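Local atomic coordinates of F420-dependent methylenetetrahydromethanopterin dehydrogenase (Methanopyrus kandleri, PDB entry 1QV9), a protein that catalyses the reversible, coenzyme F420-dependent reduction of methenyl-tetrahydromethanopterin to methylene-tetrahydromethanopterin in methanogenesis from carbon dioxide. Residues G72-A77 with G102-D107; V95-A100 with G115-K120. All coordinates share one frame; numbering follows the deposited sequence.

The two contacts lie in the alpha/beta domain, their centres about 8 Å apart. Contact 2 pairs strands 94-99 and 115-119 inside its six-stranded parallel sheet, close to the centre of the chain; contact 1 lies farther out, where the loop that follows strand 67-71 meets the turn that follows strand 94-99. Along the chain the segments alternate: 72-77, 95-100, 102-107, 115-120, with helix 106-111 linking the two strands of contact 2. The contacts touch directly: Asp99 OD2 is 2.7 Å from Asn74 N, a probable hydrogen bond, and Leu118 packs against Gly102. Both links tie the outer loops to the strands, consistent with the sheet holding them in place.

Contact 1 (G72-A77 with G102-D107); sequences GPNPAA and GLKVKD
An Asx turn overlapping a type I beta turn, from Asn74 to Ala77, shapes the loop between strand 67-71 and helix 78-88 and sets it against the 3-10 turn that runs through 102-104. The close packing is around Pro75. Its ring lies against Gly102 CA, with Pro75 CD nearest at 3.6 Å; glycine suits this place because a beta carbon would run into Pro75 CG. Ile96 and Leu118 of the sheet also touch the proline. Val105, immediately ahead of helix 106-111, divides its two methyls: CG2 lies against the Pro75-Ala76 peptide, while CG1 meets the Ala76 methyl, CB, at 3.7 Å. Alanine suits the spot because its one methyl reaches both branches of the valine. Toward solvent the fit loosens. The exposed Lys104 chain, bent at chi3 (-75°), reaches across the Asn74 side chain at about a right angle, yet Lys104 NZ stays 4.0 Å from Asn74 OD1, too far for a hydrogen bond. No hydrogen bond joins the two segments; what passes between them is mainly apolar packing. An alanine in place of Asn74 would remove the OD1 grip on Ala76 N, and the turn would probably be held less firmly against Gly102 and Val105. With CG anti to its own backbone N (chi1 -163°), Asn74 brings OD1 to 2.9 Å from Ala76 N, which lies above the carboxamide plane.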
ATOM      1  N   GLY A  72      11.140  27.909 -17.366  1.00 18.43           N
ATOM      2  CA  GLY A  72      11.747  28.005 -16.056  1.00 19.11           C
ATOM      3  C   GLY A  72      10.758  28.647 -15.118  1.00 18.76           C
ATOM      4  O   GLY A  72       9.701  29.134 -15.571  1.00 19.10           O
ATOM      5  N   PRO A  73      11.054  28.655 -13.813  1.00 17.79           N
ATOM      6  CA  PRO A  73      10.135  29.248 -12.857  1.00 18.79           C
ATOM      7  C   PRO A  73       9.919  30.750 -13.025  1.00 19.56           C
ATOM      8  O   PRO A  73      10.768  31.477 -13.573  1.00 18.61           O
ATOM      9  CB  PRO A  73      10.797  28.967 -11.506  1.00 19.78           C
ATOM     10  CG  PRO A  73      11.720  27.799 -11.777  1.00 20.03           C
ATOM     11  CD  PRO A  73      12.234  28.084 -13.141  1.00 15.93           C
ATOM     12  N   ASN A  74       8.745  31.158 -12.553  1.00 19.90           N
ATOM     13  CA  ASN A  74       8.321  32.558 -12.466  1.00 20.61           C
ATOM     14  C   ASN A  74       8.660  33.577 -13.553  1.00 17.06           C
ATOM     15  O   ASN A  74       9.600  34.334 -13.440  1.00 19.77           O
ATOM     16  CB  ASN A  74       8.791  33.105 -11.120  1.00 18.94           C
ATOM     17  CG  ASN A  74       8.073  34.379 -10.734  1.00 21.20           C
ATOM     18  OD1 ASN A  74       7.267  34.922 -11.506  1.00 23.86           O
ATOM     19  ND2 ASN A  74       8.351  34.861  -9.534  1.00 26.35           N
ATOM     20  N   PRO A  75       7.879  33.601 -14.624  1.00 17.86           N
ATOM     21  CA  PRO A  75       8.085  34.542 -15.723  1.00 18.07           C
ATOM     22  C   PRO A  75       8.119  36.010 -15.261  1.00 21.57           C
ATOM     23  O   PRO A  75       8.591  36.864 -15.985  1.00 21.10           O
ATOM     24  CB  PRO A  75       6.878  34.279 -16.620  1.00 17.83           C
ATOM     25  CG  PRO A  75       6.648  32.801 -16.420  1.00 19.52           C
ATOM     26  CD  PRO A  75       6.878  32.568 -14.974  1.00 19.08           C
ATOM     27  N   ALA A  76       7.620  36.279 -14.053  1.00 20.00           N
ATOM     28  CA  ALA A  76       7.591  37.660 -13.550  1.00 24.14           C
ATOM     29  C   ALA A  76       8.843  38.087 -12.788  1.00 23.47           C
ATOM     30  O   ALA A  76       9.026  39.275 -12.517  1.00 25.28           O
ATOM     31  CB  ALA A  76       6.354  37.873 -12.678  1.00 24.44           C
ATOM     32  N   ALA A  77       9.715  37.131 -12.460  1.00 22.69           N
ATOM     33  CA  ALA A  77      10.959  37.413 -11.740  1.00 22.08           C
ATOM     34  C   ALA A  77      11.939  38.192 -12.635  1.00 21.20           C
ATOM     35  O   ALA A  77      11.810  38.200 -13.868  1.00 21.49           O
ATOM     36  CB  ALA A  77      11.603  36.086 -11.241  1.00 23.20           C
ATOM     37  N   GLY A 102       3.612  33.276 -13.046  1.00 18.70           N
ATOM     38  CA  GLY A 102       3.614  33.928 -14.337  1.00 19.71           C
ATOM     39  C   GLY A 102       2.279  34.605 -14.658  1.00 20.63           C
ATOM     40  O   GLY A 102       2.245  35.458 -15.552  1.00 22.49           O
ATOM     41  N   LEU A 103       1.191  34.230 -13.970  1.00 18.94           N
ATOM     42  CA  LEU A 103      -0.119  34.852 -14.238  1.00 21.80           C
ATOM     43  C   LEU A 103      -0.052  36.357 -14.095  1.00 24.02           C
ATOM     44  O   LEU A 103      -0.789  37.086 -14.766  1.00 25.90           O
ATOM     45  CB  LEU A 103      -1.188  34.304 -13.295  1.00 23.15           C
ATOM     46  CG  LEU A 103      -1.613  32.888 -13.672  1.00 26.15           C
ATOM     47  CD1 LEU A 103      -2.416  32.275 -12.518  1.00 32.94           C
ATOM     48  CD2 LEU A 103      -2.417  32.914 -14.964  1.00 30.48           C
ATOM     49  N   LYS A 104       0.814  36.810 -13.202  1.00 25.73           N
ATOM     50  CA  LYS A 104       1.011  38.245 -12.967  1.00 29.76           C
ATOM     51  C   LYS A 104       1.445  39.017 -14.218  1.00 29.75           C
ATOM     52  O   LYS A 104       1.180  40.220 -14.332  1.00 27.45           O
ATOM     53  CB  LYS A 104       2.068  38.449 -11.881  1.00 28.63           C
ATOM     54  CG  LYS A 104       1.620  38.032 -10.485  1.00 37.35           C
ATOM     55  CD  LYS A 104       2.771  38.046  -9.493  1.00 37.62           C
ATOM     56  CE  LYS A 104       3.685  36.834  -9.706  1.00 34.17           C
ATOM     57  NZ  LYS A 104       4.955  36.951  -8.976  1.00 44.80           N
ATOM     58  N   VAL A 105       2.121  38.358 -15.156  1.00 22.78           N
ATOM     59  CA  VAL A 105       2.586  39.049 -16.356  1.00 21.53           C
ATOM     60  C   VAL A 105       1.965  38.548 -17.656  1.00 19.10           C
ATOM     61  O   VAL A 105       2.515  38.699 -18.741  1.00 22.50           O
ATOM     62  CB  VAL A 105       4.145  39.036 -16.441  1.00 24.78           C
ATOM     63  CG1 VAL A 105       4.717  39.861 -15.311  1.00 19.25           C
ATOM     64  CG2 VAL A 105       4.691  37.595 -16.329  1.00 21.73           C
ATOM     65  N   LYS A 106       0.784  37.965 -17.536  1.00 20.65           N
ATOM     66  CA  LYS A 106       0.077  37.468 -18.686  1.00 23.14           C
ATOM     67  C   LYS A 106      -0.169  38.624 -19.670  1.00 22.61           C
ATOM     68  O   LYS A 106       0.047  38.487 -20.876  1.00 22.36           O
ATOM     69  CB  LYS A 106      -1.259  36.864 -18.220  1.00 28.75           C
ATOM     70  CG  LYS A 106      -1.931  35.969 -19.224  1.00 36.04           C
ATOM     71  CD  LYS A 106      -3.179  35.276 -18.624  1.00 40.44           C
ATOM     72  CE  LYS A 106      -4.399  36.195 -18.629  1.00 40.61           C
ATOM     73  NZ  LYS A 106      -4.738  36.749 -19.978  1.00 43.11           N
ATOM     74  N   ASP A 107      -0.642  39.756 -19.152  1.00 22.53           N
ATOM     75  CA  ASP A 107      -0.920  40.873 -20.052  1.00 26.70           C
ATOM     76  C   ASP A 107       0.366  41.373 -20.711  1.00 23.39           C
ATOM     77  O   ASP A 107       0.371  41.671 -21.902  1.00 24.51           O
ATOM     78  CB  ASP A 107      -1.625  42.020 -19.301  1.00 28.71           C
ATOM     79  CG  ASP A 107      -3.065  41.684 -18.943  1.00 36.42           C
ATOM     80  OD1 ASP A 107      -3.697  40.871 -19.653  1.00 35.28           O
ATOM     81  OD2 ASP A 107      -3.567  42.249 -17.956  1.00 40.46           O
TER

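Contact 2 (V95-A100 with G115-K120); sequences VIIGDA and GYILVK
Ile97 and Ile117 stand side by side on one face of the sheet, pointing the same way, and theirs is the tightest side-chain meeting between these paired strands. Both place CG1 anti to the carbonyl carbon, but Ile117 is extended at chi2 whereas Ile97 is twisted to an unusual -27°, which swings its CD1 to 3.4 Å from Ile117 CB, closer than usual van der Waals contact. Phe161 of helix 153-169 packs on both residues, and branched aliphatic chains suit this buried face. On the opposite face Ile96 and Tyr116 start together, CB to CB at 4.4 Å, and then diverge. Tyr116 holds its ring in the crowded position between its backbone N and carbonyl carbon (chi1 53°), and its hydroxyl is hydrogen-bonded to Glu110 of helix 106-111, so a polar tip is satisfied within a buried setting. Farther along, Leu118 leans CD2 over Gly98, 3.8 Å from Gly98 CA, where a larger residue would crowd it. Between the two faces the backbones are joined by a ladder of four hydrogen bonds: Ile96 N bonds to Gly115 O, Ile117 N to Ile96 O, Gly98 N to Ile117 O and Val119 N to Gly98 O, the last at 2.8 Å and almost straight (172°). At the C-terminal side of the pair a water accepts from Ala100 N and donates to Lys120 O. The two strands run parallel and, joined by helix 106-111, make a beta-alpha-beta crossover unit of the alpha/beta domain.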
ATOM      1  N   VAL A  95       7.681  31.216 -27.047  1.00 14.65           N
ATOM      2  CA  VAL A  95       6.717  30.740 -26.068  1.00 14.01           C
ATOM      3  C   VAL A  95       7.413  30.645 -24.730  1.00 18.34           C
ATOM      4  O   VAL A  95       8.566  30.192 -24.664  1.00 17.23           O
ATOM      5  CB  VAL A  95       6.211  29.309 -26.431  1.00 17.75           C
ATOM      6  CG1 VAL A  95       5.225  28.786 -25.342  1.00 16.11           C
ATOM      7  CG2 VAL A  95       5.542  29.330 -27.813  1.00 17.52           C
ATOM      8  N   ILE A  96       6.737  31.098 -23.685  1.00 16.28           N
ATOM      9  CA  ILE A  96       7.256  31.044 -22.331  1.00 16.02           C
ATOM     10  C   ILE A  96       6.554  29.919 -21.571  1.00 16.32           C
ATOM     11  O   ILE A  96       5.321  29.889 -21.506  1.00 16.47           O
ATOM     12  CB  ILE A  96       6.960  32.392 -21.574  1.00 13.60           C
ATOM     13  CG1 ILE A  96       7.549  33.588 -22.334  1.00 15.99           C
ATOM     14  CG2 ILE A  96       7.537  32.372 -20.169  1.00 19.64           C
ATOM     15  CD1 ILE A  96       9.033  33.509 -22.594  1.00 16.59           C
ATOM     16  N   ILE A  97       7.325  29.003 -20.990  1.00 15.20           N
ATOM     17  CA  ILE A  97       6.752  27.939 -20.162  1.00 14.80           C
ATOM     18  C   ILE A  97       7.058  28.369 -18.751  1.00 17.97           C
ATOM     19  O   ILE A  97       8.212  28.647 -18.432  1.00 18.15           O
ATOM     20  CB  ILE A  97       7.432  26.553 -20.463  1.00 16.22           C
ATOM     21  CG1 ILE A  97       7.024  26.013 -21.855  1.00 23.76           C
ATOM     22  CG2 ILE A  97       7.142  25.587 -19.323  1.00 24.94           C
ATOM     23  CD1 ILE A  97       5.701  26.436 -22.393  1.00 28.94           C
ATOM     24  N   GLY A  98       6.023  28.448 -17.913  1.00 15.34           N
ATOM     25  CA  GLY A  98       6.178  28.867 -16.532  1.00 14.74           C
ATOM     26  C   GLY A  98       5.189  28.231 -15.580  1.00 15.60           C
ATOM     27  O   GLY A  98       4.492  27.311 -15.955  1.00 16.45           O
ATOM     28  N   ASP A  99       5.154  28.755 -14.359  1.00 18.62           N
ATOM     29  CA  ASP A  99       4.289  28.286 -13.282  1.00 19.12           C
ATOM     30  C   ASP A  99       3.252  29.360 -12.936  1.00 22.53           C
ATOM     31  O   ASP A  99       3.127  30.362 -13.645  1.00 21.39           O
ATOM     32  CB  ASP A  99       5.113  27.843 -12.040  1.00 25.87           C
ATOM     33  CG  ASP A  99       6.142  28.866 -11.582  1.00 26.97           C
ATOM     34  OD1 ASP A  99       6.744  28.644 -10.504  1.00 32.85           O
ATOM     35  OD2 ASP A  99       6.344  29.868 -12.272  1.00 30.15           O
ATOM     36  N   ALA A 100       2.506  29.148 -11.856  1.00 21.30           N
ATOM     37  CA  ALA A 100       1.420  30.087 -11.505  1.00 23.39           C
ATOM     38  C   ALA A 100       1.831  31.545 -11.334  1.00 21.02           C
ATOM     39  O   ALA A 100       1.068  32.441 -11.699  1.00 23.67           O
ATOM     40  CB  ALA A 100       0.691  29.598 -10.268  1.00 22.84           C
ATOM     41  N   GLY A 115       3.849  33.738 -26.737  1.00 16.31           N
ATOM     42  CA  GLY A 115       2.912  32.715 -26.322  1.00 16.47           C
ATOM     43  C   GLY A 115       3.319  32.269 -24.910  1.00 18.37           C
ATOM     44  O   GLY A 115       4.407  32.632 -24.394  1.00 16.56           O
ATOM     45  N   TYR A 116       2.438  31.528 -24.251  1.00 16.59           N
ATOM     46  CA  TYR A 116       2.773  31.022 -22.909  1.00 15.96           C
ATOM     47  C   TYR A 116       1.997  29.784 -22.537  1.00 17.02           C
ATOM     48  O   TYR A 116       0.901  29.555 -23.022  1.00 16.23           O
ATOM     49  CB  TYR A 116       2.543  32.072 -21.791  1.00 16.34           C
ATOM     50  CG  TYR A 116       1.163  32.713 -21.734  1.00 18.44           C
ATOM     51  CD1 TYR A 116       0.943  33.934 -22.366  1.00 20.70           C
ATOM     52  CD2 TYR A 116       0.088  32.086 -21.112  1.00 18.01           C
ATOM     53  CE1 TYR A 116      -0.328  34.518 -22.383  1.00 22.99           C
ATOM     54  CE2 TYR A 116      -1.195  32.662 -21.132  1.00 19.42           C
ATOM     55  CZ  TYR A 116      -1.377  33.877 -21.771  1.00 24.00           C
ATOM     56  OH  TYR A 116      -2.630  34.461 -21.796  1.00 26.00           O
ATOM     57  N   ILE A 117       2.609  28.952 -21.691  1.00 16.06           N
ATOM     58  CA  ILE A 117       1.908  27.802 -21.147  1.00 15.71           C
ATOM     59  C   ILE A 117       2.297  27.897 -19.684  1.00 18.26           C
ATOM     60  O   ILE A 117       3.473  27.731 -19.323  1.00 17.21           O
ATOM     61  CB  ILE A 117       2.370  26.443 -21.712  1.00 17.76           C
ATOM     62  CG1 ILE A 117       2.127  26.439 -23.225  1.00 19.30           C
ATOM     63  CG2 ILE A 117       1.564  25.309 -21.034  1.00 17.67           C
ATOM     64  CD1 ILE A 117       2.607  25.156 -23.960  1.00 21.80           C
ATOM     65  N   LEU A 118       1.320  28.235 -18.844  1.00 16.31           N
ATOM     66  CA  LEU A 118       1.569  28.367 -17.413  1.00 14.30           C
ATOM     67  C   LEU A 118       0.972  27.148 -16.717  1.00 18.11           C
ATOM     68  O   LEU A 118      -0.218  26.905 -16.806  1.00 17.63           O
ATOM     69  CB  LEU A 118       0.938  29.654 -16.884  1.00 16.97           C
ATOM     70  CG  LEU A 118       1.527  30.902 -17.563  1.00 17.52           C
ATOM     71  CD1 LEU A 118       0.873  32.139 -16.969  1.00 19.28           C
ATOM     72  CD2 LEU A 118       3.058  30.965 -17.314  1.00 19.05           C
ATOM     73  N   VAL A 119       1.807  26.364 -16.036  1.00 15.64           N
ATOM     74  CA  VAL A 119       1.358  25.147 -15.397  1.00 15.47           C
ATOM     75  C   VAL A 119       1.244  25.378 -13.896  1.00 15.01           C
ATOM     76  O   VAL A 119       2.255  25.369 -13.163  1.00 15.97           O
ATOM     77  CB  VAL A 119       2.371  24.010 -15.727  1.00 15.89           C
ATOM     78  CG1 VAL A 119       1.891  22.677 -15.167  1.00 15.82           C
ATOM     79  CG2 VAL A 119       2.499  23.909 -17.248  1.00 16.64           C
ATOM     80  N   LYS A 120       0.012  25.581 -13.422  1.00 15.42           N
ATOM     81  CA  LYS A 120      -0.162  25.874 -11.996  1.00 18.12           C
ATOM     82  C   LYS A 120       0.284  24.749 -11.059  1.00 15.34           C
ATOM     83  O   LYS A 120       0.824  24.988  -9.996  1.00 18.24           O
ATOM     84  CB  LYS A 120      -1.612  26.331 -11.704  1.00 19.00           C
ATOM     85  CG  LYS A 120      -1.989  27.527 -12.558  1.00 24.07           C
ATOM     86  CD  LYS A 120      -3.368  28.130 -12.220  1.00 24.37           C
ATOM     87  CE  LYS A 120      -3.260  29.004 -10.986  1.00 28.08           C
ATOM     88  NZ  LYS A 120      -4.568  29.650 -10.653  1.00 29.44           N
TER
HETATM   89  O   HOH W   1       2.646  27.113  -9.742  1.00 25.50           O